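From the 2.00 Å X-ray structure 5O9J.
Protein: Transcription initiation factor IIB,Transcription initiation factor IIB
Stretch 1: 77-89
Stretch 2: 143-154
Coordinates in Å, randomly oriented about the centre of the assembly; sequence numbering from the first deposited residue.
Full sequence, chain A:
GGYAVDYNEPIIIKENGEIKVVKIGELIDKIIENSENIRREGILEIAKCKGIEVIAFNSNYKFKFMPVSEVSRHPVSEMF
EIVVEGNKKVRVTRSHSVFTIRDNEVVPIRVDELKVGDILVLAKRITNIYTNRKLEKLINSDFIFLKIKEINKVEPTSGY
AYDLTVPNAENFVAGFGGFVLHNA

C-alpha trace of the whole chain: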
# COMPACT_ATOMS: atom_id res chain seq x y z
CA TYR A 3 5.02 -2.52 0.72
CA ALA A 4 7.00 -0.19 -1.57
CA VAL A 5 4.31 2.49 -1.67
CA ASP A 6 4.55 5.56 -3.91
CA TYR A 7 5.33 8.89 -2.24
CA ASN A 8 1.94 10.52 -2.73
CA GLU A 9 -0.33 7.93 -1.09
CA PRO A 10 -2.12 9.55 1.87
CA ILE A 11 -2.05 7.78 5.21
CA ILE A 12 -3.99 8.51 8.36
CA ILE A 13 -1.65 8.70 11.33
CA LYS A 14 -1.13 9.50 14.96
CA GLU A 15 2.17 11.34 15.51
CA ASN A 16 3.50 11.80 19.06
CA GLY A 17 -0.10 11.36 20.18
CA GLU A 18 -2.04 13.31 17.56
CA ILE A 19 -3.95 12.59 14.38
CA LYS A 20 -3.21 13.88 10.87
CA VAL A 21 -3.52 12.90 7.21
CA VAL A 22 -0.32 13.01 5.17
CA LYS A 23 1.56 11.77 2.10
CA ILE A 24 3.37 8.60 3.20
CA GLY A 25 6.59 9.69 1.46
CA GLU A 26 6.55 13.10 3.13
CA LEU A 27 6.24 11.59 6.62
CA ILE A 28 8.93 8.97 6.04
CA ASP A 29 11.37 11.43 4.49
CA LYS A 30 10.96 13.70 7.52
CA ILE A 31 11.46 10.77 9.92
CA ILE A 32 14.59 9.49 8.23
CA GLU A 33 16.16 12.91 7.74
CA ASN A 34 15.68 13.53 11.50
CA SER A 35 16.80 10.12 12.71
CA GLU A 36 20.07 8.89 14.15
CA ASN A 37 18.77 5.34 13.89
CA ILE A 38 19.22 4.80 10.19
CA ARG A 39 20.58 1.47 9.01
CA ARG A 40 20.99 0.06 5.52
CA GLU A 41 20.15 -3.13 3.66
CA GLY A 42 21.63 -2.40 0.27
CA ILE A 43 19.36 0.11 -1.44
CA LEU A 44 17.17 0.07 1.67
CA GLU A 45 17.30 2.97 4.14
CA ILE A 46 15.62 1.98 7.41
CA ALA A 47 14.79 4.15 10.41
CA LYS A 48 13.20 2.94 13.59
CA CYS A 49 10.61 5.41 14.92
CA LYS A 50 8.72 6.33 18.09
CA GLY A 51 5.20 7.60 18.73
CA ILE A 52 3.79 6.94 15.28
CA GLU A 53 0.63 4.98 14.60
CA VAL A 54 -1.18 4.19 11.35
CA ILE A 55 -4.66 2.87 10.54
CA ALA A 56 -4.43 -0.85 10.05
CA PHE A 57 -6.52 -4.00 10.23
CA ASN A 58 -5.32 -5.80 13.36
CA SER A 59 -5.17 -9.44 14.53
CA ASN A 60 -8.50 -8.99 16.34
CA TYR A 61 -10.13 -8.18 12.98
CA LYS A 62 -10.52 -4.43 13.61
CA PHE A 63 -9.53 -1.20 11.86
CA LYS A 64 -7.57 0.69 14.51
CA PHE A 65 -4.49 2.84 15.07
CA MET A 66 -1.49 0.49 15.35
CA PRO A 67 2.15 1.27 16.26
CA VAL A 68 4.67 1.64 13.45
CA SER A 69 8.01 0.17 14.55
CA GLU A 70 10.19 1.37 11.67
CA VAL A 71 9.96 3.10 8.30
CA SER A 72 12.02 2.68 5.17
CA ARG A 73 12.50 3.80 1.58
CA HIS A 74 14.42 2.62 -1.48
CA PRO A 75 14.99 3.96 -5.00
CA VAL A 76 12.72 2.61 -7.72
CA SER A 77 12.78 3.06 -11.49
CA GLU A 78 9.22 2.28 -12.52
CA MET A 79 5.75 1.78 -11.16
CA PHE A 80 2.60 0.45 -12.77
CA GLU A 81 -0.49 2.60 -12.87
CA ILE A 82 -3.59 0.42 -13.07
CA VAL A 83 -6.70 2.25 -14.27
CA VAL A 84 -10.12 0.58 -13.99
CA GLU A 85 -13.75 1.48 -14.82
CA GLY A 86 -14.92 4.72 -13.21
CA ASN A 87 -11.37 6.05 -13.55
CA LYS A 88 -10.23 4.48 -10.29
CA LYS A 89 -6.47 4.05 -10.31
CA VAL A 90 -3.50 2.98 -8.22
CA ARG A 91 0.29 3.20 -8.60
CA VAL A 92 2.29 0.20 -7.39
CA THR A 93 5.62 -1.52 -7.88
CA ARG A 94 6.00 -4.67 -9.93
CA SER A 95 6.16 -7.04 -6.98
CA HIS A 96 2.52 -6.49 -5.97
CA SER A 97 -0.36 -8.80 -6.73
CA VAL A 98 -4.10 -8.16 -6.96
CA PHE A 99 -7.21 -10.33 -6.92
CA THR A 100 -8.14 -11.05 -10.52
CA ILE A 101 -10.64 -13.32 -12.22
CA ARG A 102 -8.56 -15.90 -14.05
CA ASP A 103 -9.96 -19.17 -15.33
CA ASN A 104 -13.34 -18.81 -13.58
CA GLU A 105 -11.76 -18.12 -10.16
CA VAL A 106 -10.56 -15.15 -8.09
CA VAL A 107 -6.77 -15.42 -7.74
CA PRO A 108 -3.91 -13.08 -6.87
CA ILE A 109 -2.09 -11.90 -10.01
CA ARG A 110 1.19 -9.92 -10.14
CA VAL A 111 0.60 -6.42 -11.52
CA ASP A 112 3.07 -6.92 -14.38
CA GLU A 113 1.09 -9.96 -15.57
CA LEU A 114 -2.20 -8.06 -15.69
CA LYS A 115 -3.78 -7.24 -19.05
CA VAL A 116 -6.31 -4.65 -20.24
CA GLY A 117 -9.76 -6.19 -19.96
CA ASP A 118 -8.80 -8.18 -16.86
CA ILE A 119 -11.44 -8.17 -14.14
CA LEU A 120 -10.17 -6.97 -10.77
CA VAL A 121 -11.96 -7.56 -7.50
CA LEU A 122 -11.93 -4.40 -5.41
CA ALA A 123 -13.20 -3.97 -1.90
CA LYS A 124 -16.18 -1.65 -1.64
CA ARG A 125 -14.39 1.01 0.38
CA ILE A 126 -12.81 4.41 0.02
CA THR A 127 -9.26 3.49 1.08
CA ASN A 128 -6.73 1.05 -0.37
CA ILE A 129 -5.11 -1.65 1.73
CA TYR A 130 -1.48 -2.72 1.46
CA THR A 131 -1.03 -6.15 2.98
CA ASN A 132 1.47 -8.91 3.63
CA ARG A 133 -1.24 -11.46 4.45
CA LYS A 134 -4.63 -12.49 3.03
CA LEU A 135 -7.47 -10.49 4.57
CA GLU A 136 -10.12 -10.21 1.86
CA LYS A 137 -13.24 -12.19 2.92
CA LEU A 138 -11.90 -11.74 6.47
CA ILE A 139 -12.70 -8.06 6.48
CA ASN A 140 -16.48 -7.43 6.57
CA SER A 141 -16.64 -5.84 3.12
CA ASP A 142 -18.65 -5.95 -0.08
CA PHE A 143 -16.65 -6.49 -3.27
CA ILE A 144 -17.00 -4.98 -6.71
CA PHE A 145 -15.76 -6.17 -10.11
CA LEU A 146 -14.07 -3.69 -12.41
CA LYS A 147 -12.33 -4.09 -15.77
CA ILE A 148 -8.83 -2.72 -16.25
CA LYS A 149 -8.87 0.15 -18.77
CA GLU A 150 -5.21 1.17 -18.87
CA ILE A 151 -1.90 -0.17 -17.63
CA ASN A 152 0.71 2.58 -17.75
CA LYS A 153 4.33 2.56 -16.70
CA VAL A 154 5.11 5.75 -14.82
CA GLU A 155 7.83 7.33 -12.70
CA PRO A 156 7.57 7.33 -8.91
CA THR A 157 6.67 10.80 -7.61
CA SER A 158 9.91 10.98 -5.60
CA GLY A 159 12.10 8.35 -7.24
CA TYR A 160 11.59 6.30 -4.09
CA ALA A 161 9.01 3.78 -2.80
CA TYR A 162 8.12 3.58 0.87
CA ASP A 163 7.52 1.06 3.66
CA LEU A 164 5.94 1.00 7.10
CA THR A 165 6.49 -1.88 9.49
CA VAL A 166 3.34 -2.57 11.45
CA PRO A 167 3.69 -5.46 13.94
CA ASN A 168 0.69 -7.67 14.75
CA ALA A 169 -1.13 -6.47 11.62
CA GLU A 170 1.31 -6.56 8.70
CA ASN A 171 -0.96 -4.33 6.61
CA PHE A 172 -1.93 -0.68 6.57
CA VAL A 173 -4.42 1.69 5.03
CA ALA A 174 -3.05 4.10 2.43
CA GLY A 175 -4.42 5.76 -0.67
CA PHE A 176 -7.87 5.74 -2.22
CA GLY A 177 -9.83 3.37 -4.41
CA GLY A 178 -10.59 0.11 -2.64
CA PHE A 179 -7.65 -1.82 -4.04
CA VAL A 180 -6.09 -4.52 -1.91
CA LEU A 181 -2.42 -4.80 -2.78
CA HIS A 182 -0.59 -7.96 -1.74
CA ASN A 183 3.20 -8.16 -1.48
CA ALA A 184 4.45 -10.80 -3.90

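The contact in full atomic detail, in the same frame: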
# COMPACT_ATOMS: atom_id res chain seq x y z
N SER A 77 12.77 2.53 -10.13
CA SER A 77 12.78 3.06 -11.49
C SER A 77 11.39 3.27 -12.06
O SER A 77 11.08 4.32 -12.63
CB SER A 77 13.56 2.13 -12.41
OG SER A 77 13.06 2.20 -13.74
N GLU A 78 10.54 2.26 -11.90
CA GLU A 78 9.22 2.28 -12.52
C GLU A 78 8.12 1.83 -11.57
O GLU A 78 8.36 1.06 -10.64
CB GLU A 78 9.21 1.38 -13.75
CG GLU A 78 9.50 -0.08 -13.42
CD GLU A 78 8.89 -1.04 -14.43
OE1 GLU A 78 8.49 -0.59 -15.53
OE2 GLU A 78 8.81 -2.25 -14.12
N MET A 79 6.92 2.32 -11.82
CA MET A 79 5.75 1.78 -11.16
C MET A 79 4.63 1.64 -12.16
O MET A 79 4.57 2.38 -13.14
CB MET A 79 5.32 2.67 -10.00
CG MET A 79 6.25 2.63 -8.81
SD MET A 79 5.57 3.64 -7.50
CE MET A 79 4.78 4.89 -8.51
N PHE A 80 3.75 0.68 -11.90
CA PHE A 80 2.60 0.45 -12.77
C PHE A 80 1.43 1.26 -12.28
O PHE A 80 1.13 1.26 -11.09
CB PHE A 80 2.23 -1.03 -12.81
CG PHE A 80 3.26 -1.89 -13.48
CD1 PHE A 80 4.45 -2.20 -12.85
CD2 PHE A 80 3.02 -2.43 -14.74
CE1 PHE A 80 5.40 -3.00 -13.46
CE2 PHE A 80 3.95 -3.23 -15.36
CZ PHE A 80 5.15 -3.52 -14.72
N GLU A 81 0.79 1.98 -13.19
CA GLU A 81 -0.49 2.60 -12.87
C GLU A 81 -1.61 1.78 -13.48
O GLU A 81 -1.71 1.67 -14.69
CB GLU A 81 -0.54 4.04 -13.37
CG GLU A 81 -1.81 4.77 -13.02
CD GLU A 81 -1.92 6.10 -13.73
OE1 GLU A 81 -1.94 6.10 -14.97
OE2 GLU A 81 -1.98 7.14 -13.04
N ILE A 82 -2.42 1.17 -12.62
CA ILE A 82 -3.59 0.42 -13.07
C ILE A 82 -4.81 1.33 -13.07
O ILE A 82 -5.12 1.94 -12.05
CB ILE A 82 -3.90 -0.79 -12.17
CG1 ILE A 82 -2.68 -1.69 -12.04
CG2 ILE A 82 -5.07 -1.58 -12.72
CD1 ILE A 82 -2.87 -2.80 -11.02
N VAL A 83 -5.50 1.43 -14.20
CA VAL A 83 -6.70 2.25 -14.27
C VAL A 83 -7.90 1.38 -14.62
O VAL A 83 -7.87 0.67 -15.63
CB VAL A 83 -6.55 3.39 -15.30
CG1 VAL A 83 -7.73 4.33 -15.20
CG2 VAL A 83 -5.25 4.14 -15.06
N VAL A 84 -8.93 1.42 -13.79
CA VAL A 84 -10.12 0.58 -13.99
C VAL A 84 -11.35 1.44 -14.27
O VAL A 84 -11.27 2.67 -14.20
CB VAL A 84 -10.40 -0.32 -12.76
CG1 VAL A 84 -9.23 -1.28 -12.52
CG2 VAL A 84 -10.68 0.51 -11.52
N GLU A 85 -12.47 0.79 -14.60
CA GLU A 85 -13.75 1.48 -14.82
C GLU A 85 -14.06 2.51 -13.74
O GLU A 85 -13.81 2.27 -12.55
CB GLU A 85 -14.92 0.49 -14.86
CG GLU A 85 -14.79 -0.73 -15.73
CD GLU A 85 -15.94 -1.71 -15.47
OE1 GLU A 85 -17.03 -1.24 -15.08
OE2 GLU A 85 -15.75 -2.93 -15.63
N GLY A 86 -14.63 3.64 -14.14
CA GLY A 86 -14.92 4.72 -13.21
C GLY A 86 -13.69 5.57 -12.92
O GLY A 86 -13.69 6.41 -12.02
N ASN A 87 -12.64 5.34 -13.71
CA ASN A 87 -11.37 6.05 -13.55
C ASN A 87 -10.80 5.97 -12.14
O ASN A 87 -10.24 6.94 -11.64
CB ASN A 87 -11.51 7.51 -13.98
CG ASN A 87 -11.46 7.68 -15.49
OD1 ASN A 87 -12.48 7.61 -16.17
ND2 ASN A 87 -10.26 7.90 -16.01
N LYS A 88 -10.98 4.81 -11.50
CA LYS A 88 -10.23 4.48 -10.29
C LYS A 88 -8.84 4.03 -10.71
O LYS A 88 -8.68 3.35 -11.73
CB LYS A 88 -10.92 3.39 -9.47
CG LYS A 88 -12.03 3.87 -8.57
CD LYS A 88 -12.75 2.70 -7.91
CE LYS A 88 -13.84 3.18 -6.97
NZ LYS A 88 -15.06 2.33 -7.05
N LYS A 89 -7.83 4.39 -9.94
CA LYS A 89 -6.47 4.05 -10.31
C LYS A 89 -5.54 3.93 -9.11
O LYS A 89 -5.78 4.52 -8.06
CB LYS A 89 -5.92 5.08 -11.31
CG LYS A 89 -5.81 6.49 -10.76
CD LYS A 89 -5.57 7.49 -11.88
CE LYS A 89 -6.86 7.80 -12.63
NZ LYS A 89 -6.68 8.84 -13.68
N PHE A 143 -17.66 -6.53 -2.22
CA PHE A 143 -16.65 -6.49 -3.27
C PHE A 143 -17.27 -6.09 -4.60
O PHE A 143 -18.42 -6.38 -4.86
CB PHE A 143 -15.96 -7.85 -3.39
CG PHE A 143 -15.21 -8.26 -2.15
CD1 PHE A 143 -13.89 -7.89 -1.97
CD2 PHE A 143 -15.84 -9.00 -1.16
CE1 PHE A 143 -13.20 -8.26 -0.82
CE2 PHE A 143 -15.16 -9.37 -0.01
CZ PHE A 143 -13.83 -9.00 0.16
N ILE A 144 -16.50 -5.40 -5.42
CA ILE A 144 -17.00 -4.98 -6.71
C ILE A 144 -16.03 -5.43 -7.80
O ILE A 144 -14.84 -5.61 -7.53
CB ILE A 144 -17.21 -3.46 -6.76
CG1 ILE A 144 -15.90 -2.73 -6.50
CG2 ILE A 144 -18.24 -3.04 -5.72
CD1 ILE A 144 -16.05 -1.24 -6.40
N PHE A 145 -16.54 -5.61 -9.01
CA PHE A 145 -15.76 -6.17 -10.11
C PHE A 145 -15.58 -5.17 -11.23
O PHE A 145 -16.55 -4.75 -11.86
CB PHE A 145 -16.43 -7.45 -10.63
CG PHE A 145 -16.57 -8.51 -9.58
CD1 PHE A 145 -17.58 -8.45 -8.64
CD2 PHE A 145 -15.67 -9.56 -9.52
CE1 PHE A 145 -17.70 -9.42 -7.66
CE2 PHE A 145 -15.79 -10.54 -8.54
CZ PHE A 145 -16.80 -10.47 -7.61
N LEU A 146 -14.34 -4.78 -11.49
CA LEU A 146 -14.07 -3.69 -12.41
C LEU A 146 -12.99 -4.07 -13.42
O LEU A 146 -11.92 -4.56 -13.04
CB LEU A 146 -13.66 -2.44 -11.63
CG LEU A 146 -14.64 -1.92 -10.57
CD1 LEU A 146 -13.98 -0.84 -9.72
CD2 LEU A 146 -15.94 -1.39 -11.19
N LYS A 147 -13.28 -3.82 -14.70
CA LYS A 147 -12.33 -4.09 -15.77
C LYS A 147 -11.18 -3.09 -15.76
O LYS A 147 -11.37 -1.90 -15.52
CB LYS A 147 -13.02 -4.05 -17.14
CG LYS A 147 -13.82 -5.30 -17.50
CD LYS A 147 -14.31 -5.24 -18.96
CE LYS A 147 -15.17 -6.46 -19.33
NZ LYS A 147 -16.62 -6.13 -19.56
N ILE A 148 -9.98 -3.59 -16.03
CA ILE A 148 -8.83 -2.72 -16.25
C ILE A 148 -8.99 -1.97 -17.58
O ILE A 148 -9.29 -2.58 -18.61
CB ILE A 148 -7.52 -3.52 -16.25
CG1 ILE A 148 -7.27 -4.13 -14.86
CG2 ILE A 148 -6.35 -2.65 -16.69
CD1 ILE A 148 -6.03 -5.01 -14.78
N LYS A 149 -8.83 -0.65 -17.55
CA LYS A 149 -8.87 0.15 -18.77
C LYS A 149 -7.47 0.40 -19.32
O LYS A 149 -7.20 0.12 -20.49
CB LYS A 149 -9.56 1.49 -18.52
CG LYS A 149 -11.04 1.41 -18.25
CD LYS A 149 -11.71 2.75 -18.52
CE LYS A 149 -11.06 3.87 -17.72
NZ LYS A 149 -11.63 5.21 -18.06
N GLU A 150 -6.60 0.93 -18.48
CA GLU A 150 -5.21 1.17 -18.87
C GLU A 150 -4.25 0.49 -17.92
O GLU A 150 -4.58 0.24 -16.75
CB GLU A 150 -4.90 2.67 -18.93
CG GLU A 150 -5.71 3.45 -19.95
CD GLU A 150 -5.60 4.95 -19.75
OE1 GLU A 150 -4.62 5.40 -19.11
OE2 GLU A 150 -6.49 5.68 -20.23
N ILE A 151 -3.06 0.19 -18.43
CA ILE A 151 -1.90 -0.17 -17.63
C ILE A 151 -0.72 0.66 -18.11
O ILE A 151 -0.15 0.39 -19.17
CB ILE A 151 -1.54 -1.66 -17.72
CG1 ILE A 151 -2.70 -2.54 -17.26
CG2 ILE A 151 -0.32 -1.94 -16.87
CD1 ILE A 151 -2.41 -4.04 -17.37
N ASN A 152 -0.35 1.68 -17.34
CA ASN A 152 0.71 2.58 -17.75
C ASN A 152 1.94 2.37 -16.91
O ASN A 152 1.84 2.06 -15.73
CB ASN A 152 0.24 4.03 -17.64
CG ASN A 152 -1.01 4.29 -18.44
OD1 ASN A 152 -1.14 3.82 -19.57
ND2 ASN A 152 -1.95 5.04 -17.87
N LYS A 153 3.11 2.53 -17.50
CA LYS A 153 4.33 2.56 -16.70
C LYS A 153 4.70 4.01 -16.47
O LYS A 153 4.79 4.80 -17.41
CB LYS A 153 5.45 1.78 -17.38
CG LYS A 153 5.18 0.29 -17.43
CD LYS A 153 6.39 -0.49 -17.90
CE LYS A 153 6.13 -1.99 -17.88
NZ LYS A 153 7.37 -2.79 -18.11
N VAL A 154 4.85 4.37 -15.20
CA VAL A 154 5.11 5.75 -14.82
C VAL A 154 6.32 5.84 -13.89
O VAL A 154 6.85 4.82 -13.41
CB VAL A 154 3.90 6.39 -14.12
CG1 VAL A 154 2.71 6.45 -15.05
CG2 VAL A 154 3.56 5.64 -12.84

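Strand 79-84 pairs antiparallel with strand 143-154. The ladder is regular from Met79 to Val83. Met79 N donates to Val154 O at 3.0 Å, and Val154 N returns a bond to Met79 O at 2.9 Å. Glu81 N to Asn152 O (2.7 Å) and Asn152 N to Glu81 O (3.0 Å) form the next pair. Val83 N then bonds Glu150 O at 3.0 Å.

At Val83 the register shifts by one residue, a beta bulge. Val83 O accepts from two successive amides, Lys149 N at 2.5 Å and Glu150 N at 3.1 Å. Lys149 is the extra residue, with phi/psi of -95/-54. Beyond it, Val84 lies opposite Ile148, and their side chains diverge. Pairing continues past the bulge through Glu85 N to Lys147 O, 3.0 Å. The Glu85 side chain then takes the place of a backbone acceptor: its OE2 receives Lys147 N at 2.8 Å.

Side chains alternate between the two faces of the sheet. Phe80, Ile82, Ile151 and Lys153 share one face. Ile151 CG2 meets the Phe80 ring at its edge, 4.0 Å from CD2. Ile82 CG2 lies 4.0 Å from Ile148 CG1. Val84 CG2 is likewise 4.0 Å from Leu146 CD1, which extends the apolar contact beyond the bulge. The Lys153 chain is extended, and its CE reaches 3.6 Å from Phe80 CE2. Its NZ forms a salt bridge with Glu78 OE1 at 3.6 Å.

Met79, Glu81, Val83, Glu150, Asn152 and Val154 occupy the other face. Asn152 ND2 bridges two acids, donating to Glu81 OE1 at 3.1 Å across the strands and to Glu150 OE1 at 3.0 Å within its own strand. Lys149 points toward the first stretch, and its NZ bonds Asn87 OD1 at 3.2 Å. Gly86 has a positive phi of 81°, which favours glycine, and makes no contact with the second stretch.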